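Local coordinates for ATP-dependent Clp protease adapter protein CLPS1, chloroplastic (Arabidopsis thaliana, PDB 7D34), which serves as a chloroplast adaptor that binds CLPC chaperones and probably helps select substrates, including those with N-degrons, for the plastid Clp protease, at residues Tyr19-Leu24 against Asn35-Met40; Lys26-Met31 against Val50-Ala55. All blocks are in the same frame, centred on the assembly; numbering follows the deposited sequence.

Contact 1 of 2, residues Tyr19-Leu24 against Asn35-Met40; sequences YVVQVL and NAVNIM. With PHE (phenylalanine), chain D.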
ATOM      1  N   TYR A  19      12.445   4.405 -13.475  1.00 26.85           N
ATOM      2  CA  TYR A  19      12.680   5.700 -12.834  1.00 27.38           C
ATOM      3  C   TYR A  19      12.035   5.767 -11.454  1.00 24.12           C
ATOM      4  O   TYR A  19      12.654   6.248 -10.497  1.00 20.42           O
ATOM      5  CB  TYR A  19      12.143   6.859 -13.687  1.00 22.68           C
ATOM      6  CG  TYR A  19      12.417   8.224 -13.082  1.00 27.93           C
ATOM      7  CD1 TYR A  19      13.712   8.700 -12.990  1.00 31.03           C
ATOM      8  CD2 TYR A  19      11.383   9.008 -12.569  1.00 26.67           C
ATOM      9  CE1 TYR A  19      13.962   9.930 -12.434  1.00 30.29           C
ATOM     10  CE2 TYR A  19      11.617  10.207 -12.014  1.00 26.76           C
ATOM     11  CZ  TYR A  19      12.901  10.686 -11.946  1.00 30.64           C
ATOM     12  OH  TYR A  19      13.081  11.915 -11.368  1.00 30.39           O
ATOM     13  N   VAL A  20      10.771   5.332 -11.344  1.00 24.64           N
ATOM     14  CA  VAL A  20      10.094   5.290 -10.046  1.00 22.57           C
ATOM     15  C   VAL A  20      10.963   4.561  -9.029  1.00 22.70           C
ATOM     16  O   VAL A  20      11.167   5.034  -7.901  1.00 27.49           O
ATOM     17  CB  VAL A  20       8.705   4.632 -10.174  1.00 28.84           C
ATOM     18  CG1 VAL A  20       8.064   4.496  -8.813  1.00 28.55           C
ATOM     19  CG2 VAL A  20       7.753   5.389 -11.096  1.00 30.94           C
ATOM     20  N   VAL A  21      11.503   3.398  -9.418  1.00 24.75           N
ATOM     21  CA  VAL A  21      12.347   2.624  -8.510  1.00 24.20           C
ATOM     22  C   VAL A  21      13.592   3.404  -8.121  1.00 25.94           C
ATOM     23  O   VAL A  21      14.004   3.392  -6.953  1.00 25.71           O
ATOM     24  CB  VAL A  21      12.718   1.285  -9.167  1.00 21.18           C
ATOM     25  CG1 VAL A  21      13.646   0.458  -8.319  1.00 25.90           C
ATOM     26  CG2 VAL A  21      11.450   0.504  -9.342  1.00 21.03           C
ATOM     27  N   GLN A  22      14.242   4.055  -9.090  1.00 24.26           N
ATOM     28  CA  GLN A  22      15.462   4.801  -8.776  1.00 22.82           C
ATOM     29  C   GLN A  22      15.198   5.941  -7.800  1.00 22.54           C
ATOM     30  O   GLN A  22      15.996   6.183  -6.887  1.00 26.46           O
ATOM     31  CB  GLN A  22      16.119   5.317 -10.054  1.00 25.10           C
ATOM     32  CG  GLN A  22      16.594   4.207 -10.958  1.00 29.93           C
ATOM     33  CD  GLN A  22      16.984   4.667 -12.350  1.00 29.37           C
ATOM     34  OE1 GLN A  22      16.694   5.783 -12.757  1.00 33.05           O
ATOM     35  NE2 GLN A  22      17.674   3.798 -13.081  1.00 31.72           N
ATOM     36  N   VAL A  23      14.109   6.683  -8.007  1.00 23.82           N
ATOM     37  CA  VAL A  23      13.777   7.780  -7.097  1.00 22.95           C
ATOM     38  C   VAL A  23      13.556   7.249  -5.682  1.00 24.43           C
ATOM     39  O   VAL A  23      14.055   7.813  -4.697  1.00 24.32           O
ATOM     40  CB  VAL A  23      12.537   8.534  -7.599  1.00 20.41           C
ATOM     41  CG1 VAL A  23      12.111   9.587  -6.581  1.00 25.73           C
ATOM     42  CG2 VAL A  23      12.795   9.202  -8.933  1.00 25.61           C
ATOM     43  N   LEU A  24      12.777   6.172  -5.551  1.00 25.05           N
ATOM     44  CA  LEU A  24      12.544   5.629  -4.218  1.00 20.62           C
ATOM     45  C   LEU A  24      13.865   5.314  -3.535  1.00 24.60           C
ATOM     46  O   LEU A  24      14.062   5.621  -2.355  1.00 25.47           O
ATOM     47  CB  LEU A  24      11.686   4.374  -4.272  1.00 23.36           C
ATOM     48  CG  LEU A  24      10.217   4.623  -4.637  1.00 24.64           C
ATOM     49  CD1 LEU A  24       9.462   3.351  -5.012  1.00 28.84           C
ATOM     50  CD2 LEU A  24       9.531   5.391  -3.493  1.00 24.84           C
ATOM     51  N   ASN A  35      12.423  -3.724  -2.072  1.00 25.15           N
ATOM     52  CA  ASN A  35      11.292  -2.972  -1.543  1.00 26.83           C
ATOM     53  C   ASN A  35      10.801  -1.961  -2.567  1.00 26.10           C
ATOM     54  O   ASN A  35       9.591  -1.791  -2.735  1.00 25.49           O
ATOM     55  CB  ASN A  35      11.683  -2.287  -0.232  1.00 29.27           C
ATOM     56  CG  ASN A  35      10.497  -1.734   0.494  1.00 34.25           C
ATOM     57  OD1 ASN A  35       9.380  -2.179   0.241  1.00 34.79           O
ATOM     58  ND2 ASN A  35      10.718  -0.772   1.420  1.00 33.73           N
ATOM     59  N   ALA A  36      11.726  -1.310  -3.292  1.00 23.45           N
ATOM     60  CA  ALA A  36      11.336  -0.264  -4.243  1.00 22.22           C
ATOM     61  C   ALA A  36      10.491  -0.808  -5.383  1.00 19.40           C
ATOM     62  O   ALA A  36       9.526  -0.166  -5.826  1.00 20.83           O
ATOM     63  CB  ALA A  36      12.570   0.399  -4.859  1.00 21.33           C
ATOM     64  N   VAL A  37      10.884  -1.961  -5.917  1.00 22.16           N
ATOM     65  CA  VAL A  37      10.121  -2.536  -7.011  1.00 24.84           C
ATOM     66  C   VAL A  37       8.746  -2.932  -6.514  1.00 25.28           C
ATOM     67  O   VAL A  37       7.764  -2.825  -7.252  1.00 21.23           O
ATOM     68  CB  VAL A  37      10.842  -3.743  -7.644  1.00 26.84           C
ATOM     69  CG1 VAL A  37      12.047  -3.269  -8.475  1.00 34.14           C
ATOM     70  CG2 VAL A  37      11.202  -4.822  -6.588  1.00 32.28           C
ATOM     71  N   ASN A  38       8.649  -3.424  -5.260  1.00 28.12           N
ATOM     72  CA  ASN A  38       7.342  -3.781  -4.695  1.00 28.08           C
ATOM     73  C   ASN A  38       6.431  -2.571  -4.624  1.00 26.34           C
ATOM     74  O   ASN A  38       5.259  -2.639  -5.010  1.00 26.82           O
ATOM     75  CB  ASN A  38       7.454  -4.393  -3.283  1.00 30.22           C
ATOM     76  CG  ASN A  38       7.807  -5.875  -3.311  1.00 29.93           C
ATOM     77  OD1 ASN A  38       8.206  -6.372  -4.357  1.00 32.05           O
ATOM     78  ND2 ASN A  38       7.661  -6.587  -2.177  1.00 38.68           N
ATOM     79  N   ILE A  39       6.956  -1.463  -4.097  1.00 25.22           N
ATOM     80  CA  ILE A  39       6.182  -0.236  -3.958  1.00 23.86           C
ATOM     81  C   ILE A  39       5.726   0.246  -5.329  1.00 26.68           C
ATOM     82  O   ILE A  39       4.558   0.565  -5.539  1.00 21.48           O
ATOM     83  CB  ILE A  39       7.004   0.834  -3.206  1.00 28.99           C
ATOM     84  CG1 ILE A  39       7.377   0.335  -1.803  1.00 27.36           C
ATOM     85  CG2 ILE A  39       6.220   2.145  -3.038  1.00 25.55           C
ATOM     86  CD1 ILE A  39       8.313   1.220  -0.966  1.00 28.05           C
ATOM     87  N   MET A  40       6.645   0.339  -6.276  1.00 29.16           N
ATOM     88  CA  MET A  40       6.261   0.713  -7.627  1.00 25.93           C
ATOM     89  C   MET A  40       5.182  -0.216  -8.204  1.00 24.57           C
ATOM     90  O   MET A  40       4.158   0.256  -8.728  1.00 23.28           O
ATOM     91  CB  MET A  40       7.518   0.732  -8.468  1.00 23.80           C
ATOM     92  CG  MET A  40       7.218   1.054  -9.904  1.00 26.56           C
ATOM     93  SD  MET A  40       6.753  -0.287 -11.024  1.00 29.65           S
ATOM     94  CE  MET A  40       8.179  -1.333 -10.965  1.00 20.03           C
TER
HETATM   95  N   PHE D 202       2.218   3.674 -14.127  1.00 44.22           N
HETATM   96  CA  PHE D 202       3.592   3.991 -14.617  1.00 41.16           C
HETATM   97  C   PHE D 202       3.823   3.406 -16.013  1.00 38.68           C
HETATM   98  O   PHE D 202       3.211   2.395 -16.382  1.00 42.17           O
HETATM   99  CB  PHE D 202       4.640   3.458 -13.628  1.00 35.59           C
HETATM  100  CG  PHE D 202       4.414   3.896 -12.195  1.00 31.36           C
HETATM  101  CD1 PHE D 202       4.354   5.245 -11.864  1.00 34.15           C
HETATM  102  CD2 PHE D 202       4.269   2.960 -11.179  1.00 27.09           C
HETATM  103  CE1 PHE D 202       4.148   5.651 -10.541  1.00 32.55           C
HETATM  104  CE2 PHE D 202       4.068   3.358  -9.860  1.00 23.32           C
HETATM  105  CZ  PHE D 202       4.010   4.707  -9.542  1.00 25.39           C
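The pocket that holds the bound phenylalanine, the site of N-degron recognition in this ClpS adaptor, takes part of its wall from helices 17-27 and 33-46. Their segments Tyr-19-Leu-24 and Asn-35-Met-40 cross at 127° with axes 8.7 Å apart. Ala-36 suits the nearest approach: its small CB meets Val-21 CG1 at 3.6 Å, while Val-21 CG2 lies against Val-37 CG1 and Met-40 CB. At the pocket end, Val-20 divides its two methyls between two partners. CG1, anti to the backbone N (chi1 176°), reaches Met-40 CG at 3.7 Å, the valine standing nearly perpendicular to the methionine. CG2 turns to the ligand and touches CD1 of the phenylalanine ring at 3.5 Å. Met-40 CG, anti to the backbone N (chi1 178°), meets CD2 of that ring at 3.7 Å. The main chain takes part too, Met-40 O lying 3.3 Å from ring CE2. In the ClpS fold these helices lie over an antiparallel sheet, with Val-20 also touching Leu-9 on strand 5-10. An alanine in place of Val-20 would probably loosen both the grip on the aromatic ring and the packing against Met-40. Deeper in, Leu-24 CD1 comes to 3.6 Å from Ala-36 O and lies obliquely against Ile-39 CB and CG2. The phenylalanine is also hydrogen-bonded to Asn-11 OD1, Asp-12 O and His-44 ND1.

Contact 2 of 2, residues Lys26-Met31 against Val50-Ala55; sequences KVIPGM and VVIVCA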
ATOM      1  N   LYS A  26      16.732   6.641  -4.102  1.00 29.45           N
ATOM      2  CA  LYS A  26      17.498   7.853  -3.855  1.00 28.84           C
ATOM      3  C   LYS A  26      17.105   8.516  -2.544  1.00 30.36           C
ATOM      4  O   LYS A  26      17.965   8.806  -1.704  1.00 29.28           O
ATOM      5  CB  LYS A  26      17.319   8.842  -5.010  1.00 31.83           C
ATOM      6  CG  LYS A  26      18.177  10.102  -4.820  1.00 31.52           C
ATOM      7  CD  LYS A  26      18.436  10.911  -6.106  1.00 38.93           C
ATOM      8  CE  LYS A  26      17.221  11.746  -6.491  1.00 37.88           C
ATOM      9  NZ  LYS A  26      17.319  12.225  -7.918  1.00 40.34           N
ATOM     10  N   VAL A  27      15.807   8.771  -2.353  1.00 33.74           N
ATOM     11  CA  VAL A  27      15.371   9.660  -1.280  1.00 35.88           C
ATOM     12  C   VAL A  27      14.944   8.990   0.017  1.00 33.43           C
ATOM     13  O   VAL A  27      14.967   9.655   1.065  1.00 32.12           O
ATOM     14  CB  VAL A  27      14.246  10.595  -1.766  1.00 36.95           C
ATOM     15  CG1 VAL A  27      14.769  11.429  -2.938  1.00 39.28           C
ATOM     16  CG2 VAL A  27      12.990   9.855  -2.185  1.00 37.14           C
ATOM     17  N   ILE A  28      14.505   7.738  -0.020  1.00 32.79           N
ATOM     18  CA  ILE A  28      13.915   7.084   1.148  1.00 26.38           C
ATOM     19  C   ILE A  28      15.022   6.357   1.897  1.00 28.81           C
ATOM     20  O   ILE A  28      15.645   5.445   1.330  1.00 31.31           O
ATOM     21  CB  ILE A  28      12.799   6.111   0.752  1.00 28.51           C
ATOM     22  CG1 ILE A  28      11.706   6.842  -0.024  1.00 25.11           C
ATOM     23  CG2 ILE A  28      12.201   5.433   1.986  1.00 24.49           C
ATOM     24  CD1 ILE A  28      11.035   7.953   0.778  1.00 28.06           C
ATOM     25  N   PRO A  29      15.299   6.717   3.152  1.00 33.75           N
ATOM     26  CA  PRO A  29      16.319   5.997   3.922  1.00 36.51           C
ATOM     27  C   PRO A  29      15.988   4.518   4.075  1.00 32.62           C
ATOM     28  O   PRO A  29      14.832   4.136   4.287  1.00 35.60           O
ATOM     29  CB  PRO A  29      16.309   6.715   5.277  1.00 39.65           C
ATOM     30  CG  PRO A  29      15.667   8.074   5.017  1.00 39.06           C
ATOM     31  CD  PRO A  29      14.689   7.823   3.918  1.00 33.77           C
ATOM     32  N   GLY A  30      17.025   3.687   3.937  1.00 35.39           N
ATOM     33  CA  GLY A  30      16.934   2.259   4.155  1.00 37.70           C
ATOM     34  C   GLY A  30      16.328   1.477   3.021  1.00 35.03           C
ATOM     35  O   GLY A  30      16.044   0.290   3.195  1.00 30.38           O
ATOM     36  N   MET A  31      16.099   2.100   1.877  1.00 31.00           N
ATOM     37  CA  MET A  31      15.306   1.467   0.834  1.00 29.42           C
ATOM     38  C   MET A  31      16.146   0.515  -0.009  1.00 32.54           C
ATOM     39  O   MET A  31      17.211   0.878  -0.518  1.00 35.25           O
ATOM     40  CB  MET A  31      14.655   2.540  -0.036  1.00 28.91           C
ATOM     41  CG  MET A  31      13.898   2.026  -1.242  1.00 27.80           C
ATOM     42  SD  MET A  31      12.362   1.175  -0.859  1.00 29.03           S
ATOM     43  CE  MET A  31      11.527   2.497  -0.089  1.00 27.17           C
ATOM     44  N   VAL A  50       2.010   2.363   0.050  1.00 26.06           N
ATOM     45  CA  VAL A  50       2.683   2.913   1.222  1.00 30.81           C
ATOM     46  C   VAL A  50       4.184   2.788   1.007  1.00 29.63           C
ATOM     47  O   VAL A  50       4.714   1.685   0.834  1.00 33.02           O
ATOM     48  CB  VAL A  50       2.248   2.202   2.514  1.00 29.78           C
ATOM     49  CG1 VAL A  50       3.131   2.650   3.704  1.00 31.29           C
ATOM     50  CG2 VAL A  50       0.746   2.443   2.726  1.00 29.42           C
ATOM     51  N   VAL A  51       4.874   3.923   1.049  1.00 28.85           N
ATOM     52  CA  VAL A  51       6.316   3.943   0.845  1.00 25.24           C
ATOM     53  C   VAL A  51       7.055   3.638   2.146  1.00 27.27           C
ATOM     54  O   VAL A  51       7.966   2.800   2.192  1.00 25.53           O
ATOM     55  CB  VAL A  51       6.746   5.308   0.289  1.00 24.22           C
ATOM     56  CG1 VAL A  51       8.258   5.353   0.209  1.00 27.93           C
ATOM     57  CG2 VAL A  51       6.116   5.529  -1.039  1.00 25.09           C
ATOM     58  N   ILE A  52       6.669   4.323   3.220  1.00 25.68           N
ATOM     59  CA  ILE A  52       7.308   4.198   4.524  1.00 28.28           C
ATOM     60  C   ILE A  52       6.359   4.756   5.579  1.00 26.06           C
ATOM     61  O   ILE A  52       5.528   5.626   5.290  1.00 23.35           O
ATOM     62  CB  ILE A  52       8.665   4.932   4.552  1.00 30.04           C
ATOM     63  CG1 ILE A  52       9.307   4.873   5.941  1.00 33.72           C
ATOM     64  CG2 ILE A  52       8.491   6.361   4.069  1.00 26.06           C
ATOM     65  CD1 ILE A  52      10.834   4.984   5.900  1.00 36.77           C
ATOM     66  N   VAL A  53       6.495   4.282   6.808  1.00 25.78           N
ATOM     67  CA  VAL A  53       5.778   4.828   7.949  1.00 29.89           C
ATOM     68  C   VAL A  53       6.834   5.444   8.859  1.00 31.33           C
ATOM     69  O   VAL A  53       7.802   4.777   9.241  1.00 33.39           O
ATOM     70  CB  VAL A  53       4.950   3.751   8.678  1.00 31.85           C
ATOM     71  CG1 VAL A  53       4.173   4.395   9.837  1.00 30.97           C
ATOM     72  CG2 VAL A  53       3.999   3.021   7.706  1.00 29.50           C
ATOM     73  N   CYS A  54       6.648   6.714   9.201  1.00 33.62           N
ATOM     74  CA  CYS A  54       7.644   7.474   9.939  1.00 35.78           C
ATOM     75  C   CYS A  54       6.926   8.624  10.633  1.00 31.65           C
ATOM     76  O   CYS A  54       5.725   8.847  10.442  1.00 30.19           O
ATOM     77  CB  CYS A  54       8.764   8.005   9.030  1.00 34.10           C
ATOM     78  SG  CYS A  54       8.215   8.712   7.479  1.00 31.61           S
ATOM     79  N   ALA A  55       7.687   9.356  11.439  1.00 29.70           N
ATOM     80  CA  ALA A  55       7.225  10.598  12.034  1.00 33.69           C
ATOM     81  C   ALA A  55       6.698  11.576  10.994  1.00 30.93           C
ATOM     82  O   ALA A  55       7.081  11.538   9.826  1.00 30.66           O
ATOM     83  CB  ALA A  55       8.373  11.228  12.810  1.00 33.79           C
TER
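Residues Ile-28 to Met-31 form a type II beta turn just after helix 17-27, with Ile-28 the first residue to leave helical geometry; the turn's bond from Met-31 N to Ile-28 O is weak, at 3.4 Å. Pro-29 and Gly-30 fit the two central positions, the proline ring matching the first phi and glycine readily taking the positive phi of 79° at the second. Facing the turn, strand 48-54 carries a classic beta bulge: Val-51 has near-helical torsions, Ile-52 is extended, and both form backbone hydrogen bonds with Val-7 of strand 5-10. The bulge directs both side chains to the turn, where Ile-28 meets them with separate branches. Its CG1, anti to the carbonyl carbon, comes to 3.8 Å from Val-51 CG1, and CD1 approaches the same methyl. Its CG2 lies 4.2 Å from Ile-52 CD1, the two isoleucines side by side and running in opposite senses. Met-31, bent at chi2 and chi3, brings CE to 4.4 Å from Val-51 CG1, a flexible thioether filling in beside the rigid valine. His-62 of helix 56-68 also packs on Ile-28. The arrangement belongs to the alpha+beta fold of ClpS, in which the connection between two helices closes over a strand that is outermost in the sheet of this chain.

How the contacts relate
Both contacts draw on helix 17-27, contact 1 on its body and contact 2 on the turn that follows it; their centres are about 11 Å apart. Contact 1 is the more deeply buried, joining helix to helix over 307 Å², and at one end its apolar side chains receive the ligand's ring. Contact 2 covers 165 Å², sits partly exposed where Pro-29 and Gly-30 reach the surface, and joins a turn to a strand, with turn and bulge setting where its apolar side chains point. Ile-39 CD1 lies 3.6 Å from Met-31 CE and 3.5 Å from Val-51 O, so this tip from helix 33-46 packs against both turn and strand. The segments of both contacts also meet the second subunit, Asn-38 by hydrogen bonds to its Gln-41 and Glu-42, Val-53 by packing on its Leu-48.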